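Local coordinates for protein polysaccharide deacetylase (Bacillus cereus, PDB 4HD5) that binds zinc and probably hydrolyses carbon-nitrogen bonds other than peptide bonds, as expected of a polysaccharide deacetylase of the NodB family, at residues L245-S248 and E249-M253; K285-L288 and E289-T292. All coordinates share one frame; numbering follows the deposited sequence.

How the interactions relate
Interaction 1 caps and starts helix 247-255, and interaction 2 forms the last two turns of helix 277-292; their centres lie 12 Å apart and the two helices touch. Lys-251 NZ probably donates a hydrogen bond to Ile-291 O at 3.0 Å, tying the first helix to the C-terminal end of the second. In the same interface Ile-250 CG2 packs on Ile-291 CG2, 4.1 Å away, and also meets the methyl of Thr-292. Both contacts lie near the zinc site of Asp-206, His-264 and His-268 without supplying a ligand to it: the side chain of Leu-245 is about 12 Å from the zinc ion, and that of Leu-288 about 13 Å.

Interaction 1 (L245-S248 and E249-M253); sequences LSTS and EIKEM
Ser-246 and Glu-249 form a capping box at the N-terminus of helix 247-255, the helix of the beta-alpha-beta unit between strands 230-234 and 259-263. Ser-246 holds the N-cap position: its OG lies between its own backbone N and carbonyl carbon (chi1 71°) and accepts a hydrogen bond from Glu-249 N at 3.2 Å. The return bond runs from Ser-246 N to Glu-249 OE1, 2.9 Å long and fairly straight at 162°, meeting the carboxylate on its anti side and 20° out of its plane. The first helical bond follows at once, Ile-250 N to Ser-246 O at 3.0 Å.

Just before the box in sequence, Leu-245 packs against the first turns. Its CB rests on Ile-250 CG1 at 3.9 Å, and its CD2 reaches Met-253 SD at 4.0 Å, the two side chains crossing at about a right angle. Met-212 of helix 211-221 touches both Leu-245 and Met-253.

Glu-249 OE1 also makes a salt bridge with Lys-209, so one oxygen serves a backbone N-H and an ammonium group. That ammonium and the positive end of the helix dipole would probably both favour the ionised form of Glu-249.

Interaction 2 (K285-L288 and E289-T292); sequences KEKL and EKIT
Lys-285 and Glu-289 lie side by side one turn apart near the C-terminal end of helix 277-292, and the backbone between them carries the regular part of the contact. Glu-289 N donates to Lys-285 O at 2.9 Å, and Lys-290 N to Glu-286 O over a longer distance. Past these the pattern slackens: Ile-291 N has only weak bonds, to Lys-287 O and Leu-288 O, before Thr-292 N makes a sound one to Leu-288 O at 3.0 Å.

Lys-285 and Glu-289 come close without forming a salt bridge. The fully extended Lys-285 brings its CE to 3.6 Å from Glu-289 OE2, yet its NZ stays 4.8 Å from that oxygen. Each polar end has a backbone partner outside the pair: Lys-285 NZ bonds to Tyr-317 O, just before strand 320-326, and Glu-289 OE2 accepts from Val-296 N, just past the helix. On another face Lys-290 curls back over the helix, its CG set between backbone N and carbonyl carbon (chi1 56°) and the chain bent again at chi2. Its methylenes thereby lie over Lys-287 O, and its CE presses tightly on Lys-287 CG at 3.5 Å. The two side chains run alongside each other in the same direction, their NZ atoms 5.9 Å apart.

The apolar part is small: Leu-288 CD1 meets Thr-292 CG2 at 4.0 Å. Thr-292 OG1 turns instead to Lys-294 N, just beyond the helix.

Leu-288 also packs on Val-296, and its side chain comes about 7 Å from that of the zinc ligand His-264. The end of the helix thus touches helix 247-255 through Ile-291 and Thr-292, and the chain leading to strand 298-300 through Leu-288.

Interaction 1 (L245-S248 and E249-M253)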
loop_
_atom_site.group_PDB
_atom_site.type_symbol
_atom_site.label_atom_id
_atom_site.label_comp_id
_atom_site.label_asym_id
_atom_site.label_seq_id
_atom_site.Cartn_x
_atom_site.Cartn_y
_atom_site.Cartn_z
ATOM N N LEU A 245 19.836 -14.185 7.773
ATOM C CA LEU A 245 20.147 -14.134 6.350
ATOM C C LEU A 245 21.599 -13.701 6.139
ATOM O O LEU A 245 22.111 -12.858 6.879
ATOM C CB LEU A 245 19.197 -13.175 5.638
ATOM C CG LEU A 245 17.719 -13.574 5.659
ATOM C CD1 LEU A 245 16.840 -12.361 5.430
ATOM C CD2 LEU A 245 17.431 -14.664 4.639
ATOM N N SER A 246 22.263 -14.288 5.145
ATOM C CA SER A 246 23.612 -13.871 4.779
ATOM C C SER A 246 23.521 -12.765 3.736
ATOM O O SER A 246 22.459 -12.505 3.181
ATOM C CB SER A 246 24.415 -15.036 4.208
ATOM O OG SER A 246 23.924 -15.391 2.931
ATOM N N THR A 247 24.647 -12.133 3.458
ATOM C CA THR A 247 24.707 -11.110 2.425
ATOM C C THR A 247 24.261 -11.668 1.062
ATOM O O THR A 247 23.528 -11.012 0.322
ATOM C CB THR A 247 26.136 -10.545 2.306
ATOM O OG1 THR A 247 26.480 -9.858 3.515
ATOM C CG2 THR A 247 26.247 -9.582 1.124
ATOM N N SER A 248 24.715 -12.872 0.726
ATOM C CA SER A 248 24.396 -13.442 -0.585
ATOM C C SER A 248 22.916 -13.814 -0.663
ATOM O O SER A 248 22.320 -13.742 -1.731
ATOM C CB SER A 248 25.300 -14.635 -0.917
ATOM O OG SER A 248 24.967 -15.750 -0.120
ATOM N N GLU A 249 22.316 -14.183 0.469
ATOM C CA GLU A 249 20.884 -14.487 0.499
ATOM C C GLU A 249 20.067 -13.211 0.327
ATOM O O GLU A 249 19.123 -13.173 -0.453
ATOM C CB GLU A 249 20.500 -15.196 1.794
ATOM C CG GLU A 249 21.022 -16.624 1.856
ATOM C CD GLU A 249 20.797 -17.296 3.193
ATOM O OE1 GLU A 249 20.871 -16.613 4.239
ATOM O OE2 GLU A 249 20.567 -18.527 3.196
ATOM N N ILE A 250 20.450 -12.163 1.046
ATOM C CA ILE A 250 19.803 -10.862 0.886
ATOM C C ILE A 250 19.895 -10.387 -0.559
ATOM O O ILE A 250 18.904 -9.928 -1.129
ATOM C CB ILE A 250 20.398 -9.816 1.846
ATOM C CG1 ILE A 250 19.972 -10.152 3.276
ATOM C CG2 ILE A 250 19.936 -8.409 1.481
ATOM C CD1 ILE A 250 20.803 -9.492 4.341
ATOM N N LYS A 251 21.080 -10.510 -1.155
ATOM C CA LYS A 251 21.271 -10.066 -2.535
ATOM C C LYS A 251 20.398 -10.849 -3.513
ATOM O O LYS A 251 19.788 -10.257 -4.408
ATOM C CB LYS A 251 22.745 -10.135 -2.942
ATOM C CG LYS A 251 23.567 -8.950 -2.461
ATOM C CD LYS A 251 24.873 -8.848 -3.242
ATOM C CE LYS A 251 25.528 -7.497 -3.049
ATOM N NZ LYS A 251 26.006 -7.363 -1.654
ATOM N N GLU A 252 20.310 -12.165 -3.328
ATOM C CA GLU A 252 19.434 -12.989 -4.157
ATOM C C GLU A 252 17.976 -12.504 -4.049
ATOM O O GLU A 252 17.281 -12.357 -5.055
ATOM C CB GLU A 252 19.561 -14.471 -3.768
ATOM C CG GLU A 252 18.580 -15.378 -4.501
ATOM C CD GLU A 252 18.832 -16.863 -4.299
ATOM O OE1 GLU A 252 19.689 -17.252 -3.474
ATOM O OE2 GLU A 252 18.153 -17.650 -4.986
ATOM N N MET A 253 17.537 -12.235 -2.821
ATOM C CA MET A 253 16.176 -11.779 -2.558
ATOM C C MET A 253 15.877 -10.453 -3.260
ATOM O O MET A 253 14.846 -10.311 -3.898
ATOM C CB MET A 253 15.938 -11.660 -1.045
ATOM C CG MET A 253 15.901 -13.000 -0.329
ATOM S SD MET A 253 15.912 -12.811 1.467
ATOM C CE MET A 253 14.267 -12.164 1.718
#

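Interaction 2 (K285-L288 and E289-T292)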
loop_
_atom_site.group_PDB
_atom_site.type_symbol
_atom_site.label_atom_id
_atom_site.label_comp_id
_atom_site.label_asym_id
_atom_site.label_seq_id
_atom_site.Cartn_x
_atom_site.Cartn_y
_atom_site.Cartn_z
ATOM N N LYS A 285 20.626 2.183 8.298
ATOM C CA LYS A 285 20.226 2.563 6.963
ATOM C C LYS A 285 21.394 2.469 5.985
ATOM O O LYS A 285 21.300 1.808 4.952
ATOM C CB LYS A 285 19.689 3.999 6.995
ATOM C CG LYS A 285 19.266 4.532 5.659
ATOM C CD LYS A 285 18.729 5.938 5.780
ATOM C CE LYS A 285 18.683 6.601 4.419
ATOM N NZ LYS A 285 17.971 7.888 4.551
ATOM N N GLU A 286 22.485 3.144 6.319
ATOM C CA GLU A 286 23.652 3.240 5.428
ATOM C C GLU A 286 24.369 1.894 5.227
ATOM O O GLU A 286 24.682 1.504 4.090
ATOM C CB GLU A 286 24.614 4.316 5.942
ATOM C CG GLU A 286 24.043 5.717 5.781
ATOM C CD GLU A 286 24.962 6.826 6.273
ATOM O OE1 GLU A 286 26.019 6.544 6.880
ATOM O OE2 GLU A 286 24.608 7.998 6.053
ATOM N N LYS A 287 24.612 1.186 6.318
ATOM C CA LYS A 287 25.180 -0.152 6.238
ATOM C C LYS A 287 24.301 -1.063 5.374
ATOM O O LYS A 287 24.801 -1.757 4.497
ATOM C CB LYS A 287 25.378 -0.738 7.636
ATOM C CG LYS A 287 26.068 -2.095 7.647
ATOM C CD LYS A 287 26.217 -2.665 9.057
ATOM C CE LYS A 287 27.343 -1.986 9.837
ATOM N NZ LYS A 287 26.941 -0.683 10.443
ATOM N N LEU A 288 22.987 -1.043 5.592
ATOM C CA LEU A 288 22.092 -1.892 4.812
ATOM C C LEU A 288 22.052 -1.501 3.323
ATOM O O LEU A 288 21.990 -2.371 2.459
ATOM C CB LEU A 288 20.681 -1.885 5.418
ATOM C CG LEU A 288 19.686 -2.889 4.836
ATOM C CD1 LEU A 288 20.243 -4.300 4.895
ATOM C CD2 LEU A 288 18.351 -2.823 5.578
ATOM N N GLU A 289 22.079 -0.201 3.035
ATOM C CA GLU A 289 22.125 0.297 1.658
ATOM C C GLU A 289 23.329 -0.216 0.838
ATOM O O GLU A 289 23.183 -0.507 -0.358
ATOM C CB GLU A 289 22.090 1.833 1.641
ATOM C CG GLU A 289 20.677 2.385 1.774
ATOM C CD GLU A 289 20.607 3.891 1.723
ATOM O OE1 GLU A 289 21.658 4.551 1.782
ATOM O OE2 GLU A 289 19.486 4.417 1.626
ATOM N N LYS A 290 24.493 -0.355 1.465
ATOM C CA LYS A 290 25.661 -0.905 0.753
ATOM C C LYS A 290 25.530 -2.413 0.520
ATOM O O LYS A 290 26.108 -2.942 -0.414
ATOM C CB LYS A 290 27.002 -0.561 1.426
ATOM C CG LYS A 290 27.190 -0.949 2.881
ATOM C CD LYS A 290 27.523 -2.428 3.101
ATOM C CE LYS A 290 27.566 -2.794 4.591
ATOM N NZ LYS A 290 28.888 -2.470 5.196
ATOM N N ILE A 291 24.754 -3.097 1.357
ATOM C CA ILE A 291 24.497 -4.512 1.144
ATOM C C ILE A 291 23.538 -4.685 -0.034
ATOM O O ILE A 291 23.818 -5.445 -0.962
ATOM C CB ILE A 291 23.902 -5.193 2.396
ATOM C CG1 ILE A 291 24.869 -5.121 3.586
ATOM C CG2 ILE A 291 23.541 -6.641 2.097
ATOM C CD1 ILE A 291 26.185 -5.818 3.367
ATOM N N THR A 292 22.420 -3.965 -0.006
ATOM C CA THR A 292 21.345 -4.207 -0.960
ATOM C C THR A 292 21.579 -3.535 -2.290
ATOM O O THR A 292 21.074 -3.996 -3.299
ATOM C CB THR A 292 19.966 -3.720 -0.441
ATOM O OG1 THR A 292 19.965 -2.288 -0.311
ATOM C CG2 THR A 292 19.630 -4.374 0.896
#